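PDB 6OHB: guanine deaminase from Escherichia coli, which catalyses the zinc-dependent hydrolytic deamination of guanine to xanthine and ammonia, a step in purine degradation. Local coordinates for residues A[79-84]-A[368-373]; A[137-142]-A[162-167]; A[232-237]-A[270-275]; A[322-327]-A[337-342]. One frame throughout, in Å; residues are numbered along the deposited sequence.

Contact 1: A[79-84]-A[368-373]; sequences VDTHIH and AKSLGL. With ZN (zinc ion), chain E.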
loop_
_atom_site.group_PDB
_atom_site.type_symbol
_atom_site.label_atom_id
_atom_site.label_comp_id
_atom_site.label_asym_id
_atom_site.label_seq_id
_atom_site.Cartn_x
_atom_site.Cartn_y
_atom_site.Cartn_z
ATOM N N VAL A 79 11.176 13.640 6.019
ATOM C CA VAL A 79 12.169 14.083 5.047
ATOM C C VAL A 79 12.055 13.179 3.823
ATOM O O VAL A 79 12.373 11.983 3.890
ATOM C CB VAL A 79 13.588 14.043 5.626
ATOM C CG1 VAL A 79 14.594 14.508 4.584
ATOM C CG2 VAL A 79 13.670 14.902 6.895
ATOM N N ASP A 80 11.626 13.759 2.701
ATOM C CA ASP A 80 11.411 13.048 1.444
ATOM C C ASP A 80 12.584 13.348 0.515
ATOM O O ASP A 80 12.693 14.460 -0.012
ATOM C CB ASP A 80 10.089 13.495 0.819
ATOM C CG ASP A 80 9.605 12.562 -0.277
ATOM O OD1 ASP A 80 10.440 11.885 -0.921
ATOM O OD2 ASP A 80 8.375 12.519 -0.498
ATOM N N THR A 81 13.434 12.350 0.271
ATOM C CA THR A 81 14.711 12.609 -0.388
ATOM C C THR A 81 14.689 12.475 -1.912
ATOM O O THR A 81 15.737 12.670 -2.536
ATOM C CB THR A 81 15.801 11.691 0.178
ATOM O OG1 THR A 81 15.455 10.318 -0.051
ATOM C CG2 THR A 81 15.990 11.938 1.676
ATOM N N HIS A 82 13.543 12.184 -2.532
ATOM C CA HIS A 82 13.450 12.212 -3.997
ATOM C C HIS A 82 11.979 12.276 -4.389
ATOM O O HIS A 82 11.235 11.318 -4.160
ATOM C CB HIS A 82 14.132 10.999 -4.632
ATOM C CG HIS A 82 14.043 10.968 -6.129
ATOM N ND1 HIS A 82 14.754 11.827 -6.939
ATOM C CD2 HIS A 82 13.316 10.184 -6.962
ATOM C CE1 HIS A 82 14.476 11.571 -8.204
ATOM N NE2 HIS A 82 13.607 10.577 -8.246
ATOM N N ILE A 83 11.571 13.392 -4.982
ATOM C CA ILE A 83 10.194 13.572 -5.424
ATOM C C ILE A 83 10.204 14.529 -6.610
ATOM O O ILE A 83 11.009 15.464 -6.660
ATOM C CB ILE A 83 9.301 14.060 -4.259
ATOM C CG1 ILE A 83 7.846 14.208 -4.707
ATOM C CG2 ILE A 83 9.847 15.350 -3.645
ATOM C CD1 ILE A 83 6.879 14.461 -3.563
ATOM N N HIS A 84 9.334 14.268 -7.584
ATOM C CA HIS A 84 9.231 15.065 -8.806
ATOM C C HIS A 84 8.019 15.996 -8.679
ATOM O O HIS A 84 6.876 15.532 -8.631
ATOM C CB HIS A 84 9.117 14.160 -10.042
ATOM C CG HIS A 84 10.322 13.295 -10.315
ATOM N ND1 HIS A 84 11.216 13.561 -11.333
ATOM C CD2 HIS A 84 10.733 12.131 -9.759
ATOM C CE1 HIS A 84 12.145 12.623 -11.365
ATOM N NE2 HIS A 84 11.880 11.749 -10.416
ATOM N N ALA A 368 17.336 13.342 7.026
ATOM C CA ALA A 368 18.055 14.611 7.123
ATOM C C ALA A 368 19.555 14.396 6.979
ATOM O O ALA A 368 20.244 15.186 6.322
ATOM C CB ALA A 368 17.735 15.306 8.449
ATOM N N LYS A 369 20.074 13.328 7.587
ATOM C CA LYS A 369 21.495 13.008 7.485
ATOM C C LYS A 369 21.900 12.709 6.047
ATOM O O LYS A 369 22.963 13.151 5.592
ATOM C CB LYS A 369 21.818 11.819 8.388
ATOM C CG LYS A 369 23.200 11.241 8.185
ATOM C CD LYS A 369 24.235 12.024 8.944
ATOM C CE LYS A 369 25.517 11.219 9.068
ATOM N NZ LYS A 369 25.223 9.783 9.360
ATOM N N SER A 370 21.074 11.950 5.314
ATOM C CA SER A 370 21.392 11.679 3.914
ATOM C C SER A 370 21.414 12.961 3.094
ATOM O O SER A 370 22.175 13.065 2.125
ATOM C CB SER A 370 20.396 10.679 3.316
ATOM O OG SER A 370 19.234 11.335 2.831
ATOM N N LEU A 371 20.610 13.952 3.474
ATOM C CA LEU A 371 20.621 15.249 2.812
ATOM C C LEU A 371 21.640 16.212 3.415
ATOM O O LEU A 371 21.738 17.352 2.952
ATOM C CB LEU A 371 19.223 15.872 2.853
ATOM C CG LEU A 371 18.150 15.055 2.122
ATOM C CD1 LEU A 371 16.841 15.827 2.023
ATOM C CD2 LEU A 371 18.639 14.624 0.740
ATOM N N GLY A 372 22.377 15.790 4.443
ATOM C CA GLY A 372 23.324 16.672 5.104
ATOM C C GLY A 372 22.689 17.808 5.877
ATOM O O GLY A 372 23.285 18.887 5.981
ATOM N N LEU A 373 21.492 17.598 6.423
ATOM C CA LEU A 373 20.782 18.627 7.175
ATOM C C LEU A 373 20.494 18.207 8.608
ATOM O O LEU A 373 19.704 18.873 9.286
ATOM C CB LEU A 373 19.468 18.995 6.480
ATOM C CG LEU A 373 19.505 19.580 5.069
ATOM C CD1 LEU A 373 18.093 19.649 4.499
ATOM C CD2 LEU A 373 20.150 20.958 5.082
HETATM ZN ZN ZN E . 12.627 10.072 -9.925
HETATM O O HOH W 1 18.546 9.910 0.535
#

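Contact 2: A[137-142]-A[162-167]; sequences TALVFG and RMIAGK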
loop_
_atom_site.group_PDB
_atom_site.type_symbol
_atom_site.label_atom_id
_atom_site.label_comp_id
_atom_site.label_asym_id
_atom_site.label_seq_id
_atom_site.Cartn_x
_atom_site.Cartn_y
_atom_site.Cartn_z
ATOM N N THR A 137 10.456 18.643 4.726
ATOM C CA THR A 137 11.648 18.899 3.937
ATOM C C THR A 137 11.699 17.886 2.811
ATOM O O THR A 137 11.524 16.685 3.045
ATOM C CB THR A 137 12.905 18.805 4.800
ATOM O OG1 THR A 137 13.041 20.010 5.562
ATOM C CG2 THR A 137 14.146 18.585 3.939
ATOM N N ALA A 138 11.932 18.369 1.595
ATOM C CA ALA A 138 12.003 17.497 0.439
ATOM C C ALA A 138 13.141 17.936 -0.467
ATOM O O ALA A 138 13.464 19.121 -0.564
ATOM C CB ALA A 138 10.682 17.483 -0.347
ATOM N N LEU A 139 13.751 16.954 -1.121
ATOM C CA LEU A 139 14.679 17.184 -2.218
ATOM C C LEU A 139 13.884 16.929 -3.495
ATOM O O LEU A 139 13.446 15.801 -3.743
ATOM C CB LEU A 139 15.895 16.269 -2.095
ATOM C CG LEU A 139 16.809 16.123 -3.310
ATOM C CD1 LEU A 139 17.362 17.473 -3.748
ATOM C CD2 LEU A 139 17.933 15.142 -3.001
ATOM N N VAL A 140 13.665 17.980 -4.279
ATOM C CA VAL A 140 12.593 18.022 -5.264
ATOM C C VAL A 140 13.193 18.179 -6.654
ATOM O O VAL A 140 13.948 19.124 -6.907
ATOM C CB VAL A 140 11.609 19.173 -4.983
ATOM C CG1 VAL A 140 10.481 19.154 -6.004
ATOM C CG2 VAL A 140 11.065 19.093 -3.565
ATOM N N PHE A 141 12.843 17.264 -7.555
ATOM C CA PHE A 141 13.113 17.482 -8.969
ATOM C C PHE A 141 12.188 18.569 -9.496
ATOM O O PHE A 141 10.972 18.523 -9.287
ATOM C CB PHE A 141 12.915 16.195 -9.765
ATOM C CG PHE A 141 14.195 15.563 -10.232
ATOM C CD1 PHE A 141 15.101 15.059 -9.316
ATOM C CD2 PHE A 141 14.488 15.471 -11.583
ATOM C CE1 PHE A 141 16.274 14.470 -9.732
ATOM C CE2 PHE A 141 15.659 14.883 -12.011
ATOM C CZ PHE A 141 16.556 14.378 -11.087
ATOM N N GLY A 142 12.766 19.557 -10.166
ATOM C CA GLY A 142 11.978 20.587 -10.805
ATOM C C GLY A 142 11.605 20.301 -12.247
ATOM O O GLY A 142 11.344 19.159 -12.639
ATOM N N ARG A 162 11.963 24.584 4.497
ATOM C CA ARG A 162 13.297 24.146 4.091
ATOM C C ARG A 162 13.147 23.089 3.004
ATOM O O ARG A 162 12.715 21.963 3.274
ATOM C CB ARG A 162 14.108 23.602 5.265
ATOM C CG ARG A 162 15.554 23.296 4.870
ATOM C CD ARG A 162 16.469 23.094 6.072
ATOM N NE ARG A 162 16.721 24.330 6.818
ATOM C CZ ARG A 162 17.675 25.212 6.525
ATOM N NH1 ARG A 162 18.482 25.013 5.490
ATOM N NH2 ARG A 162 17.827 26.300 7.273
ATOM N N MET A 163 13.518 23.450 1.780
ATOM C CA MET A 163 13.359 22.588 0.623
ATOM C C MET A 163 14.584 22.714 -0.271
ATOM O O MET A 163 15.091 23.816 -0.491
ATOM C CB MET A 163 12.092 22.959 -0.167
ATOM C CG MET A 163 12.057 22.421 -1.590
ATOM S SD MET A 163 10.606 22.962 -2.505
ATOM C CE MET A 163 9.298 22.184 -1.556
ATOM N N ILE A 164 15.040 21.584 -0.797
ATOM C CA ILE A 164 16.089 21.555 -1.806
ATOM C C ILE A 164 15.436 21.248 -3.146
ATOM O O ILE A 164 14.703 20.259 -3.278
ATOM C CB ILE A 164 17.164 20.510 -1.466
ATOM C CG1 ILE A 164 17.488 20.536 0.026
ATOM C CG2 ILE A 164 18.416 20.739 -2.311
ATOM C CD1 ILE A 164 18.480 19.472 0.447
ATOM N N ALA A 165 15.694 22.097 -4.137
ATOM C CA ALA A 165 15.119 21.927 -5.460
ATOM C C ALA A 165 16.095 22.481 -6.488
ATOM O O ALA A 165 17.072 23.158 -6.153
ATOM C CB ALA A 165 13.753 22.612 -5.562
ATOM N N GLY A 166 15.822 22.185 -7.752
ATOM C CA GLY A 166 16.668 22.663 -8.825
ATOM C C GLY A 166 16.037 22.395 -10.171
ATOM O O GLY A 166 15.116 21.582 -10.300
ATOM N N LYS A 167 16.547 23.102 -11.175
ATOM C CA LYS A 167 16.089 22.938 -12.547
ATOM C C LYS A 167 16.675 21.675 -13.165
ATOM O O LYS A 167 17.857 21.368 -12.985
ATOM C CB LYS A 167 16.477 24.159 -13.377
ATOM C CG LYS A 167 16.152 24.055 -14.849
ATOM C CD LYS A 167 16.963 25.061 -15.650
ATOM C CE LYS A 167 17.882 24.365 -16.640
ATOM N NZ LYS A 167 17.121 23.601 -17.659
#

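Contact 3: A[232-237]-A[270-275]; sequences TWVHTH and KNCVFA. With ZN (zinc ion), chain E.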
loop_
_atom_site.group_PDB
_atom_site.type_symbol
_atom_site.label_atom_id
_atom_site.label_comp_id
_atom_site.label_asym_id
_atom_site.label_seq_id
_atom_site.Cartn_x
_atom_site.Cartn_y
_atom_site.Cartn_z
ATOM N N THR A 232 26.073 23.857 -2.932
ATOM C CA THR A 232 24.795 23.432 -3.473
ATOM C C THR A 232 24.700 21.910 -3.422
ATOM O O THR A 232 25.674 21.200 -3.152
ATOM C CB THR A 232 24.600 23.916 -4.914
ATOM O OG1 THR A 232 25.723 23.525 -5.713
ATOM C CG2 THR A 232 24.423 25.424 -4.963
ATOM N N TRP A 233 23.503 21.407 -3.673
ATOM C CA TRP A 233 23.315 19.970 -3.706
ATOM C C TRP A 233 23.479 19.455 -5.132
ATOM O O TRP A 233 23.418 20.211 -6.105
ATOM C CB TRP A 233 21.940 19.602 -3.137
ATOM C CG TRP A 233 21.961 19.442 -1.640
ATOM C CD1 TRP A 233 21.759 18.292 -0.940
ATOM C CD2 TRP A 233 22.228 20.463 -0.667
ATOM N NE1 TRP A 233 21.876 18.531 0.407
ATOM C CE2 TRP A 233 22.166 19.856 0.600
ATOM C CE3 TRP A 233 22.515 21.831 -0.746
ATOM C CZ2 TRP A 233 22.380 20.569 1.785
ATOM C CZ3 TRP A 233 22.725 22.542 0.433
ATOM C CH2 TRP A 233 22.655 21.908 1.678
ATOM N N VAL A 234 23.720 18.152 -5.240
ATOM C CA VAL A 234 23.680 17.439 -6.509
ATOM C C VAL A 234 22.616 16.360 -6.376
ATOM O O VAL A 234 22.542 15.684 -5.346
ATOM C CB VAL A 234 25.048 16.824 -6.870
ATOM C CG1 VAL A 234 24.939 15.974 -8.124
ATOM C CG2 VAL A 234 26.101 17.918 -7.031
ATOM N N HIS A 235 21.795 16.195 -7.408
ATOM C CA HIS A 235 20.646 15.302 -7.313
ATOM C C HIS A 235 20.400 14.666 -8.672
ATOM O O HIS A 235 20.109 15.380 -9.635
ATOM C CB HIS A 235 19.415 16.085 -6.850
ATOM C CG HIS A 235 18.217 15.232 -6.587
ATOM N ND1 HIS A 235 16.932 15.733 -6.592
ATOM C CD2 HIS A 235 18.107 13.913 -6.301
ATOM C CE1 HIS A 235 16.084 14.759 -6.317
ATOM N NE2 HIS A 235 16.772 13.645 -6.139
ATOM N N THR A 236 20.488 13.338 -8.757
ATOM C CA THR A 236 20.224 12.696 -10.042
ATOM C C THR A 236 19.765 11.261 -9.825
ATOM O O THR A 236 19.788 10.752 -8.706
ATOM C CB THR A 236 21.468 12.756 -10.947
ATOM O OG1 THR A 236 21.113 12.363 -12.278
ATOM C CG2 THR A 236 22.571 11.845 -10.420
ATOM N N HIS A 237 19.351 10.605 -10.913
ATOM C CA HIS A 237 18.946 9.201 -10.883
ATOM C C HIS A 237 20.154 8.307 -11.194
ATOM O O HIS A 237 21.048 8.697 -11.950
ATOM C CB HIS A 237 17.819 8.934 -11.892
ATOM C CG HIS A 237 16.488 9.543 -11.535
ATOM N ND1 HIS A 237 16.113 10.814 -11.923
ATOM C CD2 HIS A 237 15.418 9.022 -10.884
ATOM C CE1 HIS A 237 14.882 11.057 -11.504
ATOM N NE2 HIS A 237 14.439 9.987 -10.866
ATOM N N LYS A 270 29.816 14.784 -0.720
ATOM C CA LYS A 270 28.810 15.195 0.249
ATOM C C LYS A 270 27.713 16.008 -0.431
ATOM O O LYS A 270 27.978 16.830 -1.314
ATOM C CB LYS A 270 29.460 16.007 1.373
ATOM C CG LYS A 270 30.289 15.176 2.342
ATOM N N ASN A 271 26.472 15.771 0.001
ATOM C CA ASN A 271 25.280 16.420 -0.555
ATOM C C ASN A 271 25.096 16.105 -2.040
ATOM O O ASN A 271 24.578 16.923 -2.813
ATOM C CB ASN A 271 25.306 17.929 -0.310
ATOM C CG ASN A 271 25.358 18.269 1.169
ATOM O OD1 ASN A 271 25.121 17.410 2.024
ATOM N ND2 ASN A 271 25.667 19.524 1.479
ATOM N N CYS A 272 25.512 14.912 -2.446
ATOM C CA CYS A 272 25.175 14.367 -3.754
ATOM C C CYS A 272 24.285 13.151 -3.534
ATOM O O CYS A 272 24.711 12.178 -2.902
ATOM C CB CYS A 272 26.435 13.993 -4.538
ATOM S SG CYS A 272 27.690 15.317 -4.636
ATOM N N VAL A 273 23.056 13.214 -4.044
ATOM C CA VAL A 273 22.027 12.218 -3.773
ATOM C C VAL A 273 21.650 11.535 -5.080
ATOM O O VAL A 273 21.244 12.196 -6.050
ATOM C CB VAL A 273 20.785 12.834 -3.103
ATOM C CG1 VAL A 273 19.747 11.751 -2.820
ATOM C CG2 VAL A 273 21.174 13.548 -1.817
ATOM N N PHE A 274 21.742 10.210 -5.078
ATOM C CA PHE A 274 21.477 9.382 -6.244
ATOM C C PHE A 274 20.233 8.551 -5.964
ATOM O O PHE A 274 20.214 7.740 -5.029
ATOM C CB PHE A 274 22.683 8.498 -6.562
ATOM C CG PHE A 274 23.935 9.280 -6.853
ATOM C CD1 PHE A 274 24.153 9.819 -8.109
ATOM C CD2 PHE A 274 24.884 9.496 -5.862
ATOM C CE1 PHE A 274 25.294 10.552 -8.382
ATOM C CE2 PHE A 274 26.027 10.229 -6.124
ATOM C CZ PHE A 274 26.234 10.757 -7.388
ATOM N N ALA A 275 19.203 8.764 -6.771
ATOM C CA ALA A 275 17.931 8.081 -6.608
ATOM C C ALA A 275 17.997 6.664 -7.161
ATOM O O ALA A 275 18.635 6.413 -8.191
ATOM C CB ALA A 275 16.819 8.860 -7.308
HETATM ZN ZN ZN E . 12.627 10.072 -9.925
#

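Contact 4: A[322-327]-A[337-342]; sequences VGMGTD and LQTLNE. With ZN (zinc ion), chain E.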
loop_
_atom_site.group_PDB
_atom_site.type_symbol
_atom_site.label_atom_id
_atom_site.label_comp_id
_atom_site.label_asym_id
_atom_site.label_seq_id
_atom_site.Cartn_x
_atom_site.Cartn_y
_atom_site.Cartn_z
ATOM N N VAL A 322 21.483 6.509 3.503
ATOM C CA VAL A 322 20.260 6.221 2.761
ATOM C C VAL A 322 19.111 7.025 3.352
ATOM O O VAL A 322 18.931 7.054 4.574
ATOM C CB VAL A 322 19.919 4.716 2.774
ATOM C CG1 VAL A 322 18.529 4.469 2.190
ATOM C CG2 VAL A 322 20.964 3.932 2.002
ATOM N N GLY A 323 18.330 7.667 2.477
ATOM C CA GLY A 323 17.073 8.278 2.849
ATOM C C GLY A 323 15.942 7.719 1.992
ATOM O O GLY A 323 16.170 6.997 1.014
ATOM N N MET A 324 14.713 8.044 2.383
ATOM C CA MET A 324 13.518 7.553 1.704
ATOM C C MET A 324 12.959 8.604 0.749
ATOM O O MET A 324 12.859 9.781 1.098
ATOM C CB MET A 324 12.436 7.163 2.714
ATOM C CG MET A 324 12.858 6.135 3.756
ATOM S SD MET A 324 13.377 4.555 3.065
ATOM C CE MET A 324 11.928 4.115 2.098
ATOM N N GLY A 325 12.589 8.170 -0.453
ATOM C CA GLY A 325 11.934 9.034 -1.416
ATOM C C GLY A 325 10.671 8.382 -1.943
ATOM O O GLY A 325 10.540 7.160 -1.966
ATOM N N THR A 326 9.713 9.221 -2.326
ATOM C CA THR A 326 8.456 8.735 -2.896
ATOM C C THR A 326 8.452 8.486 -4.417
ATOM O O THR A 326 7.622 7.681 -4.870
ATOM C CB THR A 326 7.308 9.695 -2.549
ATOM O OG1 THR A 326 7.604 11.008 -3.035
ATOM C CG2 THR A 326 7.078 9.749 -1.048
ATOM N N ASP A 327 9.385 9.079 -5.185
ATOM C CA ASP A 327 9.304 9.265 -6.655
ATOM C C ASP A 327 7.871 9.530 -7.073
ATOM O O ASP A 327 7.334 8.867 -7.958
ATOM C CB ASP A 327 9.951 8.142 -7.506
ATOM C CG ASP A 327 10.832 8.755 -8.664
ATOM O OD1 ASP A 327 10.717 9.926 -8.894
ATOM O OD2 ASP A 327 11.626 8.221 -9.426
ATOM N N LEU A 337 4.633 7.256 5.643
ATOM C CA LEU A 337 4.284 6.011 6.324
ATOM C C LEU A 337 4.060 4.890 5.317
ATOM O O LEU A 337 4.563 3.771 5.486
ATOM C CB LEU A 337 3.053 6.211 7.214
ATOM C CG LEU A 337 3.149 7.293 8.296
ATOM C CD1 LEU A 337 1.808 7.469 8.995
ATOM C CD2 LEU A 337 4.240 6.963 9.300
ATOM N N GLN A 338 3.300 5.178 4.258
ATOM C CA GLN A 338 3.072 4.190 3.211
ATOM C C GLN A 338 4.362 3.854 2.471
ATOM O O GLN A 338 4.575 2.698 2.078
ATOM C CB GLN A 338 2.001 4.705 2.248
ATOM C CG GLN A 338 0.671 4.963 2.933
ATOM C CD GLN A 338 -0.419 5.395 1.974
ATOM O OE1 GLN A 338 -0.339 6.460 1.364
ATOM N NE2 GLN A 338 -1.450 4.569 1.842
ATOM N N THR A 339 5.239 4.849 2.273
ATOM C CA THR A 339 6.542 4.581 1.661
ATOM C C THR A 339 7.340 3.581 2.487
ATOM O O THR A 339 7.962 2.660 1.941
ATOM C CB THR A 339 7.332 5.878 1.483
ATOM O OG1 THR A 339 6.570 6.797 0.693
ATOM C CG2 THR A 339 8.656 5.608 0.786
ATOM N N LEU A 340 7.332 3.743 3.809
ATOM C CA LEU A 340 8.047 2.804 4.662
ATOM C C LEU A 340 7.366 1.442 4.665
ATOM O O LEU A 340 8.039 0.414 4.776
ATOM C CB LEU A 340 8.153 3.358 6.080
ATOM C CG LEU A 340 8.963 4.644 6.247
ATOM C CD1 LEU A 340 8.684 5.255 7.616
ATOM C CD2 LEU A 340 10.453 4.381 6.056
ATOM N N ASN A 341 6.039 1.410 4.547
ATOM C CA ASN A 341 5.350 0.132 4.363
ATOM C C ASN A 341 5.864 -0.603 3.122
ATOM O O ASN A 341 6.143 -1.817 3.164
ATOM C CB ASN A 341 3.845 0.373 4.260
ATOM C CG ASN A 341 3.033 -0.863 4.583
ATOM O OD1 ASN A 341 3.370 -1.625 5.489
ATOM N ND2 ASN A 341 1.955 -1.071 3.835
ATOM N N GLU A 342 6.021 0.124 2.011
ATOM C CA GLU A 342 6.523 -0.514 0.794
ATOM C C GLU A 342 7.976 -0.948 0.957
ATOM O O GLU A 342 8.371 -2.018 0.470
ATOM C CB GLU A 342 6.381 0.425 -0.403
ATOM C CG GLU A 342 4.949 0.830 -0.706
ATOM C CD GLU A 342 4.088 -0.339 -1.147
ATOM O OE1 GLU A 342 4.555 -1.136 -1.988
ATOM O OE2 GLU A 342 2.944 -0.456 -0.654
HETATM ZN ZN ZN E . 12.627 10.072 -9.925
#

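Contact 1: A[79-84]-A[368-373]
The imidazoles of His82 and His84 are the flat groups here, and each turns its NE2 corner to the zinc, His82 NE2 at 2.0 Å and His84 NE2 at 1.9 Å from ZN. The His82 ring meets that of His237 almost perpendicularly and the His84 ring meets Phe141 at about 40°, while His237 and Asp327 complete the metal site. At the ring's rim away from the zinc, His82 ND1 is hydrogen-bonded to His235 NE2, a second-shell bond that helps fix the ring's rotation. This His-X-His pair closes the first barrel strand and is a signature of the amidohydrolase superfamily.

The C-terminal end of helix 365-370 and the turn after it meet the strand just before the histidines, at Val79 and Thr81, through aliphatic groups suited to a buried seam. Val79 and Leu371 approach end on end, CG1 of the valine lying 3.7 Å from CD1 of the leucine; with CG1 anti to the backbone N (chi1 180°), CG1 faces Leu371 while CG2 lies near Ala368. Thr81 meets Leu371 at a slant and sets its CG2 3.8 Å from Leu371 CG. The same methyl lies 3.5 Å from Ser370 OG, which bonds to Gly367 O. A water gives a proton to Ser370 OG at 2.8 Å and makes a weak bond to Thr81 OG1. Gly372, with positive phi, ends the helix in a Schellman motif.

The chemistry thus divides along one strand: hydrocarbon and a bridging water line its middle, while its last residues supply imidazole nitrogens, presumably unprotonated at NE2, to a zinc that probably polarises a bound water for deamination.

Contact 2: A[137-142]-A[162-167]
Leu139 has CG anti to the backbone N (chi1 166°), and its chi2 of 58° then carries CD1 across to the neighbouring strand, 3.7 Å from Ile164 CG2. Met163 is extended through chi1 and chi2 and bends only at chi3 (-64°), so its CG, SD and CE all run along Val140 CG2, with CG 4.0 Å from that methyl. The two strands are parallel and in register at Leu139 and Ile164. Ile164 N reaches Ala138 O at 2.9 Å, and Ile164 O in turn receives Val140 N at 2.7 Å; both donors approach nearly along the C=O axis. Farther on, Gly142 N makes a weak bond to Gly166 O at 3.1 Å, and glycine suits the spot because a side chain would be directed at that oxygen.

Strand 135-141, helix 146-158 and strand 164-169 form a beta-alpha-beta unit of the TIM barrel. Leu139 and Ile164 point inward, where both touch Ala205, whereas Val140 and the small Ala165 face Leu152 of the connecting helix, Ala165 CB sitting 4.1 Å from Val140 CB. Apolar side chains on both faces leave the Ala138 carbonyl, the Val140 amide and both backbone groups of Ile164 to pair with one another.

Contact 3: A[232-237]-A[270-275]
His237 NE2 binds the zinc at 2.0 Å. Ala275 CB lies 3.8 Å from His237 CD2, a small methyl that packs beside the ring, and the remaining nitrogen, ND1, is held by Arg209 O. One step back, His235 points to the same barrel interior; the edge of its ring, at CD2, meets Val273 O in plane.

The backbone under these histidines is a regular parallel pairing of the fifth and sixth strands of the TIM barrel, the fifth being where amidohydrolases commonly carry a metal-binding histidine. Its four bonds are nearly straight: Val234 N to Asn271 O, Val273 N to Val234 O, Thr236 N to Val273 O, and Ala275 N to Thr236 O, the last 2.8 Å long. Val273 N comes from above the plane of the Val234 carbonyl, whereas Thr236 N lies nearly along the C=O axis of Val273.

On the outward face Val234 CB packs against Cys272 SG, and Thr236 CG2 lies 3.5 Å from Phe274 CD1. Thr236 OG1 turns instead to the carbonyls of Pro208 and Arg209. At the start of the strands the Asn271 amide stacks on the Trp233 indole, planes 5° apart, with Asn271 CB in a CH-pi contact 3.6 Å above the five-membered ring's centroid; Trp233 NE1 is held by Leu371 O.

Contact 4: A[322-327]-A[337-342]
Apolar contacts carry most of this interface between the end of the eighth barrel strand and the helix that follows. Met324 is bent at chi2 (-60°) and again at chi3 (-56°), a folded shape that a flexible thioether chain adopts readily. Its CG lies 3.8 Å from Leu340 CD2, where the two side chains meet at a slant, and its CE lies 3.8 Å from Thr339 CG2 as methionine and threonine run antiparallel alongside one another. That threonine methyl, anti to the backbone N, also comes within 3.7 Å of Gly325 O.

The hydroxyls find their hydrogen-bond partners outside the two segments. Thr326 and Thr339 stand roughly perpendicular, with Thr326 CG2 3.5 Å from Thr339 OG1, which is bonded to Asn335 O; Thr326 OG1 bonds to Asp80 OD2. Beta-branched threonine suits position 339, its methyl meeting Met324 and Gly325 while its hydroxyl touches the Thr326 methyl and still holds Asn335.

Metal binding follows directly along the chain. Asp327, with positive phi (35°), grips the zinc with both carboxylate oxygens, OD1 and OD2 each 2.2 Å from ZN; its charge probably offsets that of the metal.

Helix 336-349 borders the dimer interface, where Glu342 forms a salt bridge with Lys345 of the second subunit. Within the chain, Met324 also touches Pro299 of helix 299-304 and Phe297 of strand 294-297, and Leu340 reaches helices 356-363 and 409-419.

All four contacts belong to one TIM barrel. Contact 1 spans the rest: it starts with strand 73-84 and closes only at the end of helix 365-370, while contacts 2, 3 and 4 follow one another between. Strand 73-84 pairs with strand 135-141 of contact 2, and its Thr81 N bonds to Met324 O of contact 4, which helps close the barrel. Contacts 1 and 2, like 1 and 3, have centres about 9 Å apart; those of contacts 3 and 4 are about 17 Å apart. Yet residues distant in sequence, at the C-terminal ends of barrel strands in contacts 1, 3 and 4, come together to build the zinc site, with Phe141 of contact 2 beside its histidines.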